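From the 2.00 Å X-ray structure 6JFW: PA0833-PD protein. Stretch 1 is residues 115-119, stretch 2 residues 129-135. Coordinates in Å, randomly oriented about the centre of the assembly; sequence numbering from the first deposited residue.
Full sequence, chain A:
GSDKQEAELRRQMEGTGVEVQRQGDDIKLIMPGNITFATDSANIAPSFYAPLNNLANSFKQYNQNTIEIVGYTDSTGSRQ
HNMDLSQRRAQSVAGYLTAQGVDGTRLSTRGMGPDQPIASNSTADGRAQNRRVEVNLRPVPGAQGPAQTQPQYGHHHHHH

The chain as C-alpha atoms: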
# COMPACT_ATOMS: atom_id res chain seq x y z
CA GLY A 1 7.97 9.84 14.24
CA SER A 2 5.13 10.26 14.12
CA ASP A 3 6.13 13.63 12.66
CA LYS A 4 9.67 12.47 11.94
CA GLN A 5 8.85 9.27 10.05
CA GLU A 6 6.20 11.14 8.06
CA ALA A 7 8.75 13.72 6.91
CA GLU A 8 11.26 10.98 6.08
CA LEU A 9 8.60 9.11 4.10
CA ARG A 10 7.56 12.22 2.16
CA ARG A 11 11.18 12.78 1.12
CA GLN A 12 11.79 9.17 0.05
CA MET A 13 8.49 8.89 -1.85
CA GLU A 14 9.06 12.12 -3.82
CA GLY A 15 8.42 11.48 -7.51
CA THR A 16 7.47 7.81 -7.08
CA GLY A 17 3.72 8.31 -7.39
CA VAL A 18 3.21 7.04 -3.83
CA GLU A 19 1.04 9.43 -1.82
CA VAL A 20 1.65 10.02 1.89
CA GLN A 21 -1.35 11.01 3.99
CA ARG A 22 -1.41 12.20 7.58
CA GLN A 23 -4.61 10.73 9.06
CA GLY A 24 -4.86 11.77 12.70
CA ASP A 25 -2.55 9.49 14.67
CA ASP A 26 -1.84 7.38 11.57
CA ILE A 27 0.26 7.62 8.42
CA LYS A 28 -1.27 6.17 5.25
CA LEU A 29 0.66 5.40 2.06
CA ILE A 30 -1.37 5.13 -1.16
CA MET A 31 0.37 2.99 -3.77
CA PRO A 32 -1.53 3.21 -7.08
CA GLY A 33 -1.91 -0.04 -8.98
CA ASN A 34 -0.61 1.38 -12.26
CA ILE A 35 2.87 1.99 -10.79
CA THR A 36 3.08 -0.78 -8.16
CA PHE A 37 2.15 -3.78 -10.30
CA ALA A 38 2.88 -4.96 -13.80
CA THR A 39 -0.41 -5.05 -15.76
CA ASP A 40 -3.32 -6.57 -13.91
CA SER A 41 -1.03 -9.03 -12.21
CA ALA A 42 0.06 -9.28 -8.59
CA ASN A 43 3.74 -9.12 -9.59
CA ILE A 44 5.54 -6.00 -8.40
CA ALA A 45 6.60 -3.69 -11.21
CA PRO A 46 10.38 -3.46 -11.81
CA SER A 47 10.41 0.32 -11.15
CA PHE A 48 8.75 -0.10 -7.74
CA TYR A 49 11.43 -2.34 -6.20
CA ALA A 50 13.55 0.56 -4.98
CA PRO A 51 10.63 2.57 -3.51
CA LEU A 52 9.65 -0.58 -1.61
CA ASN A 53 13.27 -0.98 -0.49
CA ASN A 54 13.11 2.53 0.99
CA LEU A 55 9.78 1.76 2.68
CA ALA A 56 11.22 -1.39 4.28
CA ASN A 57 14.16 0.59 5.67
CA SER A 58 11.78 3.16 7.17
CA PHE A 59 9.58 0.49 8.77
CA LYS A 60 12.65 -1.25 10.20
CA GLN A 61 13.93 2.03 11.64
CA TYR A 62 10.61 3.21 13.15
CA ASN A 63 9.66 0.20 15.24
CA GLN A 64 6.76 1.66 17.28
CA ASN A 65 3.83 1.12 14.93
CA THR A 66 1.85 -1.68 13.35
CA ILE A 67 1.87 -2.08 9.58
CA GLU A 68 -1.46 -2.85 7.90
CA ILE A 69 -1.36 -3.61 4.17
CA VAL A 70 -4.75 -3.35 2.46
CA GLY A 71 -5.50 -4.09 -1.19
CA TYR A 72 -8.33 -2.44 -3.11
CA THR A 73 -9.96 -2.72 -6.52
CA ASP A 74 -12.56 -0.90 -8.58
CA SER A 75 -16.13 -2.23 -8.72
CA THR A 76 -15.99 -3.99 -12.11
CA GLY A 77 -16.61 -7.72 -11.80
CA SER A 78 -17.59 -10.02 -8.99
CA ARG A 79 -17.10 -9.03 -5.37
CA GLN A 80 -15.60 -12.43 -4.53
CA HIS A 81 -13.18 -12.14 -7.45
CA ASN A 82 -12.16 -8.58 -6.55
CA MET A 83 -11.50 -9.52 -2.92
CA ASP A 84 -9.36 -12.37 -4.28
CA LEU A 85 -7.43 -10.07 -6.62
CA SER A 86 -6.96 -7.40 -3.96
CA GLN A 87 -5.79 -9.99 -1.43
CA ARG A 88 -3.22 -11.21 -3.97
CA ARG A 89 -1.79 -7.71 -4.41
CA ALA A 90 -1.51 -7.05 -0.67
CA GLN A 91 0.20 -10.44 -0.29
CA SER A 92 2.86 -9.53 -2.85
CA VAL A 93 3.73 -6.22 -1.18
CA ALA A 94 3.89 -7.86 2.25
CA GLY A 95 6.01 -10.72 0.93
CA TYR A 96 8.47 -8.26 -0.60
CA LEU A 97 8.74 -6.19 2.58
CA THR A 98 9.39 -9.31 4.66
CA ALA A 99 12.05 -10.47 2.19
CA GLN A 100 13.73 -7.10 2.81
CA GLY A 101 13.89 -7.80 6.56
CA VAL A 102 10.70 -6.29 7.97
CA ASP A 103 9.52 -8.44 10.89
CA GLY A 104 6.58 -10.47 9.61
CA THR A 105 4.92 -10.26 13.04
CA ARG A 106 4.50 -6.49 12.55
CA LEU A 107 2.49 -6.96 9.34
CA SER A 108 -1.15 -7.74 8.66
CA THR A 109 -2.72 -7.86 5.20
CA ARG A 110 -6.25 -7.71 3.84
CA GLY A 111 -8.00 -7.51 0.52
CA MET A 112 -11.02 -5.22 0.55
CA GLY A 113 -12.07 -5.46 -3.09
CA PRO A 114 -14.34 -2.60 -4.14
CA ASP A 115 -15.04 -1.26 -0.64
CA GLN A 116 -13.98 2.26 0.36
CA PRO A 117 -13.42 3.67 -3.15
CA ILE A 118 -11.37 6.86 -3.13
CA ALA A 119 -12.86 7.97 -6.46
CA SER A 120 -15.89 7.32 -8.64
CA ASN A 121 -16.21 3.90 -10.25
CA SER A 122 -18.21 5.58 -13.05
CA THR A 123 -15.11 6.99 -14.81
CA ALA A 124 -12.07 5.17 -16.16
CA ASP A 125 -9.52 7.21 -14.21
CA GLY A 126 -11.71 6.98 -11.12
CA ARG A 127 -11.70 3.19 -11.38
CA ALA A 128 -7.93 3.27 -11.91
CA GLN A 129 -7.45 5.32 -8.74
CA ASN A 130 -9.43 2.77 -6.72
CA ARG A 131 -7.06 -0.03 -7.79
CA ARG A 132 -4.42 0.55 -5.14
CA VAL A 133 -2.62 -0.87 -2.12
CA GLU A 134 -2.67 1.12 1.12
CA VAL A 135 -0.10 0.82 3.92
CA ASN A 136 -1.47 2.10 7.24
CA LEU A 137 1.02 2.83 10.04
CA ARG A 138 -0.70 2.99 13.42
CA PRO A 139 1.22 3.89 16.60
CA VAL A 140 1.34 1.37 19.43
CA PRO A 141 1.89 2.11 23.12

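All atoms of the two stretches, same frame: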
# COMPACT_ATOMS: atom_id res chain seq x y z
N ASP A 115 -14.60 -2.10 -1.75
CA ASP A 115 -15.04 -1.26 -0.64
C ASP A 115 -14.12 -0.05 -0.47
O ASP A 115 -12.95 -0.06 -0.88
CB ASP A 115 -15.09 -2.06 0.66
CG ASP A 115 -16.19 -3.10 0.66
OD1 ASP A 115 -17.20 -2.89 -0.04
OD2 ASP A 115 -16.04 -4.12 1.36
N GLN A 116 -14.67 0.99 0.14
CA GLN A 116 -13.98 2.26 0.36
C GLN A 116 -13.29 2.80 -0.91
O GLN A 116 -12.08 3.02 -0.90
CB GLN A 116 -12.97 2.13 1.49
CG GLN A 116 -13.54 1.64 2.81
CD GLN A 116 -12.48 1.57 3.89
OE1 GLN A 116 -11.29 1.46 3.60
NE2 GLN A 116 -12.90 1.64 5.14
N PRO A 117 -14.04 3.02 -1.99
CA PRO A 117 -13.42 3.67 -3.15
C PRO A 117 -12.97 5.07 -2.78
O PRO A 117 -13.62 5.77 -1.99
CB PRO A 117 -14.55 3.69 -4.19
CG PRO A 117 -15.80 3.50 -3.43
CD PRO A 117 -15.46 2.69 -2.23
N ILE A 118 -11.82 5.48 -3.32
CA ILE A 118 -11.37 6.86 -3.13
C ILE A 118 -11.79 7.76 -4.28
O ILE A 118 -11.58 8.98 -4.20
CB ILE A 118 -9.84 6.96 -2.96
CG1 ILE A 118 -9.10 6.33 -4.14
CG2 ILE A 118 -9.40 6.32 -1.64
CD1 ILE A 118 -7.64 6.73 -4.23
N ALA A 119 -12.39 7.20 -5.32
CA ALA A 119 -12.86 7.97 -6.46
C ALA A 119 -14.05 7.25 -7.07
O ALA A 119 -14.40 6.14 -6.66
CB ALA A 119 -11.75 8.18 -7.50
N GLN A 129 -7.90 4.85 -10.04
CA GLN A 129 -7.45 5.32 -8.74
C GLN A 129 -7.85 4.36 -7.62
O GLN A 129 -7.13 4.25 -6.62
CB GLN A 129 -8.04 6.70 -8.45
CG GLN A 129 -7.44 7.82 -9.26
CD GLN A 129 -8.18 9.12 -9.06
OE1 GLN A 129 -8.92 9.57 -9.93
NE2 GLN A 129 -8.00 9.73 -7.89
N ASN A 130 -8.97 3.66 -7.78
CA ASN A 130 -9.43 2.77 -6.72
C ASN A 130 -8.59 1.50 -6.66
O ASN A 130 -8.48 0.88 -5.60
CB ASN A 130 -10.91 2.44 -6.92
CG ASN A 130 -11.80 3.65 -6.68
OD1 ASN A 130 -11.46 4.53 -5.89
ND2 ASN A 130 -12.94 3.69 -7.36
N ARG A 131 -8.00 1.09 -7.78
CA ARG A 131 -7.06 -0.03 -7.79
C ARG A 131 -5.76 0.43 -7.16
O ARG A 131 -4.96 1.14 -7.78
CB ARG A 131 -6.84 -0.53 -9.21
CG ARG A 131 -8.04 -1.21 -9.83
CD ARG A 131 -7.66 -1.88 -11.13
NE ARG A 131 -7.22 -0.91 -12.12
CZ ARG A 131 -8.02 -0.35 -13.02
NH1 ARG A 131 -7.53 0.52 -13.89
NH2 ARG A 131 -9.31 -0.66 -13.05
N ARG A 132 -5.53 0.03 -5.91
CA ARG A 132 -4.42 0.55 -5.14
C ARG A 132 -4.15 -0.40 -3.98
O ARG A 132 -4.98 -1.23 -3.63
CB ARG A 132 -4.71 1.95 -4.62
CG ARG A 132 -5.66 1.95 -3.43
CD ARG A 132 -6.67 3.08 -3.48
NE ARG A 132 -7.43 3.17 -2.24
CZ ARG A 132 -8.70 2.78 -2.10
NH1 ARG A 132 -9.36 2.27 -3.14
NH2 ARG A 132 -9.31 2.89 -0.93
N VAL A 133 -2.96 -0.25 -3.40
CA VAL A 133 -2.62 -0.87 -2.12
C VAL A 133 -2.32 0.25 -1.14
O VAL A 133 -1.62 1.21 -1.48
CB VAL A 133 -1.43 -1.83 -2.25
CG1 VAL A 133 -0.88 -2.18 -0.88
CG2 VAL A 133 -1.85 -3.09 -2.98
N GLU A 134 -2.88 0.14 0.07
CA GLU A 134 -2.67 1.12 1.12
C GLU A 134 -1.87 0.49 2.25
O GLU A 134 -2.13 -0.66 2.64
CB GLU A 134 -4.00 1.66 1.64
CG GLU A 134 -4.76 2.47 0.60
CD GLU A 134 -6.05 3.08 1.12
OE1 GLU A 134 -6.36 2.92 2.32
OE2 GLU A 134 -6.75 3.74 0.32
N VAL A 135 -0.89 1.23 2.76
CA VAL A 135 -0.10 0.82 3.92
C VAL A 135 -0.43 1.79 5.05
O VAL A 135 -0.07 2.97 4.99
CB VAL A 135 1.40 0.82 3.63
CG1 VAL A 135 2.17 0.35 4.86
CG2 VAL A 135 1.71 -0.07 2.43
O HOH W 1 -11.98 0.48 -3.44

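A segment without helix or strand often presents backbone amides and carbonyls that lack the repeating partners of a helix or sheet, and polar side chains from an ordered element can supply the missing partners. The loop 115-119 of PA0833-PD, set against the end of a helix and the start of a strand, illustrates the principle.

The CA-to-CB bond of Asp115 points away from the second stretch, and the link is indirect: a water lies 2.8 Å from Asp115 O and accepts from Arg132 NH1 at 3.2 Å. Gln116 makes the first direct bond, again through its backbone, with Arg132 NH2 donating to Gln116 O over 2.8 Å. This carbonyl lies at the edge of the guanidinium, near its plane, where the N-H groups point. The arginine is held from its own stretch as well: NH1 donates to Asn130 O (3.0 Å), and NE forms a salt bridge with Glu134 OE2 (2.7 Å), which also accepts from Arg132 NH2. One planar group thus ties helix end, strand and loop together.

Pro117 has no amide proton to donate, and it makes no hydrogen bond across the contact; its CB lies 3.6 Å from Asn130 ND2. Ile118 combines both kinds of contact. Its CG2 sits over one face of the guanidinium, 3.5 Å from Arg132 NH2, leaving the polar edge free for acceptors, while its CD1 reaches to 3.5 Å from Gln129 O.

The loop backbone then meets Asn130, whose CA-to-CB bond points sideways but whose amide end comes nearer. Asn130 OD1 accepts from two successive amides, weakly from Ile118 N (2.8 Å, 125°) and at better geometry from Ala119 N (2.9 Å, 137°). In return, Asn130 ND2 donates to Ala119 O at 2.9 Å and a nearly straight 164°. A single carboxamide therefore serves both the N-H and the C=O of Ala119, whose CB points toward the second stretch.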